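Local atomic coordinates of putative fusidic acid resistance protein (Staphylococcus aureus, PDB entry 2YB5), a protein that confers resistance to the antibiotic fusidic acid, probably by binding elongation factor G and promoting ribosome clearance. Residues 18-26 / 63-74. Sequence-based numbering, arbitrary orientation.
Sequences LVYQLIKLY and IDDVKLTKKKAE
Tyr20 and Tyr26 of helix 9-27 each hydrogen-bond across to 63-74, the end of helix 59-63, the turn after it and the start of helix 70-80, within the N-terminal helical part of this FusB-type protein, a family named for binding elongation factor G. Segments 18-26 and 70-74 run nearly antiparallel (153°), their axes 11.0 Å apart at closest approach.

Two phenol bonds mark the ends. Tyr20 OH donates to Glu74 OE2 (2.7 Å) on the syn side of the carboxylate; OE2 sits at the ring's edge, the carboxylate plane turned only 20° from the ring plane, and a bend at chi2 in Glu74 brings the carboxylate back to the phenol. Tyr26 OH reaches the backbone O of Ile63 (3.0 Å), where helix 59-63 gives way to an inverse gamma turn centred on Asp64, whose carboxylate is salt-bridged to Lys38.

Apolar contacts fill the middle. Val19 CG1 meets Ala73 CB at 3.9 Å, Ile23 CD1 lies against the backbone of Thr69 and the aliphatic part of Lys70, and Leu22 CD1 touches Ile63 CD1 while also packing on helix 35-50.

Around Tyr26, the first half of the type I turn Asp65-Leu68 lies over one ring face, its start fastened by an Asx turn in which Lys67 N donates to Asp65 OD1; Leu68 CB approaches Tyr26 CE2 obliquely. Val66 CA makes a CH-pi contact, 3.9 Å from the Tyr26 ring centroid and 10° off its normal, while Val66 CG1 rests against Tyr26 CD1.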
loop_
_atom_site.group_PDB
_atom_site.type_symbol
_atom_site.label_atom_id
_atom_site.label_comp_id
_atom_site.label_asym_id
_atom_site.label_seq_id
_atom_site.Cartn_x
_atom_site.Cartn_y
_atom_site.Cartn_z
ATOM N N LEU A 18 3.978 4.586 -11.706
ATOM C CA LEU A 18 4.069 4.614 -13.172
ATOM C C LEU A 18 4.264 6.040 -13.694
ATOM O O LEU A 18 5.037 6.260 -14.629
ATOM C CB LEU A 18 2.845 3.969 -13.814
ATOM C CG LEU A 18 2.682 2.462 -13.576
ATOM C CD1 LEU A 18 1.235 2.051 -13.800
ATOM C CD2 LEU A 18 3.623 1.647 -14.449
ATOM N N VAL A 19 3.582 7.001 -13.076
ATOM C CA VAL A 19 3.720 8.401 -13.458
ATOM C C VAL A 19 5.153 8.905 -13.237
ATOM O O VAL A 19 5.700 9.582 -14.106
ATOM C CB VAL A 19 2.698 9.296 -12.724
ATOM C CG1 VAL A 19 3.028 10.763 -12.909
ATOM C CG2 VAL A 19 1.287 9.004 -13.237
ATOM N N TYR A 20 5.769 8.557 -12.108
ATOM C CA TYR A 20 7.172 8.922 -11.867
ATOM C C TYR A 20 8.108 8.226 -12.848
ATOM O O TYR A 20 9.135 8.785 -13.210
ATOM C CB TYR A 20 7.637 8.587 -10.442
ATOM C CG TYR A 20 6.932 9.302 -9.298
ATOM C CD1 TYR A 20 6.382 10.579 -9.444
ATOM C CD2 TYR A 20 6.828 8.688 -8.051
ATOM C CE1 TYR A 20 5.745 11.219 -8.368
ATOM C CE2 TYR A 20 6.199 9.315 -6.979
ATOM C CZ TYR A 20 5.659 10.574 -7.140
ATOM O OH TYR A 20 5.032 11.164 -6.056
ATOM N N GLN A 21 7.770 7.006 -13.261
ATOM C CA GLN A 21 8.576 6.308 -14.252
ATOM C C GLN A 21 8.537 7.064 -15.582
ATOM O O GLN A 21 9.551 7.172 -16.245
ATOM C CB GLN A 21 8.125 4.855 -14.431
ATOM C CG GLN A 21 9.148 3.965 -15.187
ATOM C CD GLN A 21 10.281 3.424 -14.303
ATOM O OE1 GLN A 21 10.446 3.832 -13.156
ATOM N NE2 GLN A 21 11.051 2.491 -14.839
ATOM N N LEU A 22 7.366 7.590 -15.945
ATOM C CA LEU A 22 7.217 8.442 -17.121
ATOM C C LEU A 22 8.131 9.659 -17.051
ATOM O O LEU A 22 8.712 10.060 -18.059
ATOM C CB LEU A 22 5.766 8.916 -17.284
ATOM C CG LEU A 22 4.850 8.118 -18.208
ATOM C CD1 LEU A 22 3.470 8.786 -18.265
ATOM C CD2 LEU A 22 5.444 8.015 -19.600
ATOM N N ILE A 23 8.245 10.241 -15.860
ATOM C CA ILE A 23 9.136 11.376 -15.643
ATOM C C ILE A 23 10.614 11.000 -15.825
ATOM O O ILE A 23 11.401 11.807 -16.318
ATOM C CB ILE A 23 8.902 12.007 -14.261
ATOM C CG1 ILE A 23 7.544 12.720 -14.244
ATOM C CG2 ILE A 23 10.014 12.992 -13.922
ATOM C CD1 ILE A 23 7.106 13.199 -12.863
ATOM N N LYS A 24 10.990 9.784 -15.431
ATOM C CA LYS A 24 12.348 9.285 -15.690
ATOM C C LYS A 24 12.611 9.258 -17.195
ATOM O O LYS A 24 13.627 9.767 -17.659
ATOM C CB LYS A 24 12.563 7.885 -15.100
ATOM C CG LYS A 24 12.783 7.844 -13.588
ATOM C CD LYS A 24 12.755 6.401 -13.090
ATOM C CE LYS A 24 13.409 6.238 -11.732
ATOM N NZ LYS A 24 13.238 4.847 -11.194
ATOM N N LEU A 25 11.681 8.674 -17.950
ATOM C CA LEU A 25 11.775 8.664 -19.413
ATOM C C LEU A 25 11.881 10.078 -19.982
ATOM O O LEU A 25 12.743 10.344 -20.809
ATOM C CB LEU A 25 10.585 7.929 -20.047
ATOM C CG LEU A 25 10.763 6.431 -20.331
ATOM C CD1 LEU A 25 11.333 5.685 -19.144
ATOM C CD2 LEU A 25 9.437 5.819 -20.757
ATOM N N TYR A 26 11.011 10.980 -19.538
ATOM C CA TYR A 26 11.062 12.366 -19.997
ATOM C C TYR A 26 12.386 13.037 -19.623
ATOM O O TYR A 26 12.869 13.893 -20.365
ATOM C CB TYR A 26 9.888 13.187 -19.451
ATOM C CG TYR A 26 8.498 12.717 -19.857
ATOM C CD1 TYR A 26 8.267 12.053 -21.061
ATOM C CD2 TYR A 26 7.404 12.978 -19.043
ATOM C CE1 TYR A 26 6.987 11.638 -21.421
ATOM C CE2 TYR A 26 6.127 12.571 -19.395
ATOM C CZ TYR A 26 5.922 11.902 -20.578
ATOM O OH TYR A 26 4.645 11.512 -20.915
ATOM N N ILE A 63 -1.095 13.832 -18.912
ATOM C CA ILE A 63 0.260 13.341 -18.567
ATOM C C ILE A 63 1.150 13.004 -19.778
ATOM O O ILE A 63 2.377 12.922 -19.651
ATOM C CB ILE A 63 0.238 12.104 -17.609
ATOM C CG1 ILE A 63 -0.413 10.885 -18.268
ATOM C CG2 ILE A 63 -0.469 12.440 -16.291
ATOM C CD1 ILE A 63 -0.617 9.723 -17.315
ATOM N N ASP A 64 0.541 12.804 -20.942
ATOM C CA ASP A 64 1.290 12.545 -22.170
ATOM C C ASP A 64 1.925 13.846 -22.680
ATOM O O ASP A 64 1.559 14.356 -23.731
ATOM C CB ASP A 64 0.365 11.933 -23.228
ATOM C CG ASP A 64 1.118 11.365 -24.415
ATOM O OD1 ASP A 64 2.344 11.559 -24.507
ATOM O OD2 ASP A 64 0.473 10.716 -25.261
ATOM N N ASP A 65 2.889 14.360 -21.922
ATOM C CA ASP A 65 3.470 15.674 -22.160
ATOM C C ASP A 65 4.895 15.702 -21.617
ATOM O O ASP A 65 5.092 15.770 -20.407
ATOM C CB ASP A 65 2.617 16.756 -21.477
ATOM C CG ASP A 65 3.051 18.181 -21.843
ATOM O OD1 ASP A 65 4.212 18.553 -21.572
ATOM O OD2 ASP A 65 2.223 18.933 -22.402
ATOM N N VAL A 66 5.879 15.677 -22.519
ATOM C CA VAL A 66 7.306 15.661 -22.147
ATOM C C VAL A 66 7.741 16.793 -21.200
ATOM O O VAL A 66 8.803 16.707 -20.582
ATOM C CB VAL A 66 8.229 15.691 -23.400
ATOM C CG1 VAL A 66 8.105 14.397 -24.187
ATOM C CG2 VAL A 66 7.914 16.898 -24.282
ATOM N N LYS A 67 6.922 17.842 -21.095
ATOM C CA LYS A 67 7.188 18.968 -20.195
ATOM C C LYS A 67 6.452 18.813 -18.872
ATOM O O LYS A 67 6.255 19.798 -18.154
ATOM C CB LYS A 67 6.771 20.297 -20.844
ATOM C CG LYS A 67 7.240 20.490 -22.273
ATOM C CD LYS A 67 8.748 20.656 -22.363
ATOM C CE LYS A 67 9.206 22.020 -21.860
ATOM N NZ LYS A 67 10.572 22.356 -22.355
ATOM N N LEU A 68 6.036 17.588 -18.552
ATOM C CA LEU A 68 5.427 17.298 -17.261
ATOM C C LEU A 68 6.525 17.261 -16.204
ATOM O O LEU A 68 7.669 16.908 -16.496
ATOM C CB LEU A 68 4.677 15.959 -17.303
ATOM C CG LEU A 68 3.858 15.562 -16.067
ATOM C CD1 LEU A 68 2.763 16.574 -15.803
ATOM C CD2 LEU A 68 3.267 14.169 -16.245
ATOM N N THR A 69 6.174 17.649 -14.984
ATOM C CA THR A 69 7.103 17.621 -13.859
ATOM C C THR A 69 6.346 17.222 -12.588
ATOM O O THR A 69 5.137 16.985 -12.637
ATOM C CB THR A 69 7.794 18.986 -13.683
ATOM O OG1 THR A 69 8.793 18.900 -12.659
ATOM C CG2 THR A 69 6.777 20.062 -13.326
ATOM N N LYS A 70 7.055 17.150 -11.462
ATOM C CA LYS A 70 6.461 16.688 -10.198
ATOM C C LYS A 70 5.178 17.455 -9.879
ATOM O O LYS A 70 4.100 16.865 -9.805
ATOM C CB LYS A 70 7.446 16.826 -9.022
ATOM C CG LYS A 70 8.820 16.175 -9.222
ATOM C CD LYS A 70 8.755 14.662 -9.332
ATOM C CE LYS A 70 10.144 14.081 -9.569
ATOM N NZ LYS A 70 10.199 12.617 -9.301
ATOM N N LYS A 71 5.305 18.769 -9.720
ATOM C CA LYS A 71 4.190 19.625 -9.299
ATOM C C LYS A 71 2.914 19.379 -10.099
ATOM O O LYS A 71 1.859 19.107 -9.524
ATOM C CB LYS A 71 4.580 21.102 -9.415
ATOM N N LYS A 72 3.021 19.481 -11.423
ATOM C CA LYS A 72 1.882 19.256 -12.316
ATOM C C LYS A 72 1.310 17.841 -12.168
ATOM O O LYS A 72 0.090 17.651 -12.165
ATOM C CB LYS A 72 2.289 19.504 -13.769
ATOM N N ALA A 73 2.197 16.858 -12.042
ATOM C CA ALA A 73 1.790 15.466 -11.845
ATOM C C ALA A 73 1.007 15.294 -10.546
ATOM O O ALA A 73 -0.050 14.662 -10.531
ATOM C CB ALA A 73 3.010 14.556 -11.841
ATOM N N GLU A 74 1.533 15.872 -9.467
ATOM C CA GLU A 74 0.955 15.728 -8.126
ATOM C C GLU A 74 -0.460 16.294 -8.021
ATOM O O GLU A 74 -1.322 15.697 -7.382
ATOM C CB GLU A 74 1.858 16.397 -7.082
ATOM C CG GLU A 74 3.237 15.746 -6.935
ATOM C CD GLU A 74 3.178 14.368 -6.306
ATOM O OE1 GLU A 74 2.484 14.214 -5.278
ATOM O OE2 GLU A 74 3.830 13.443 -6.839
#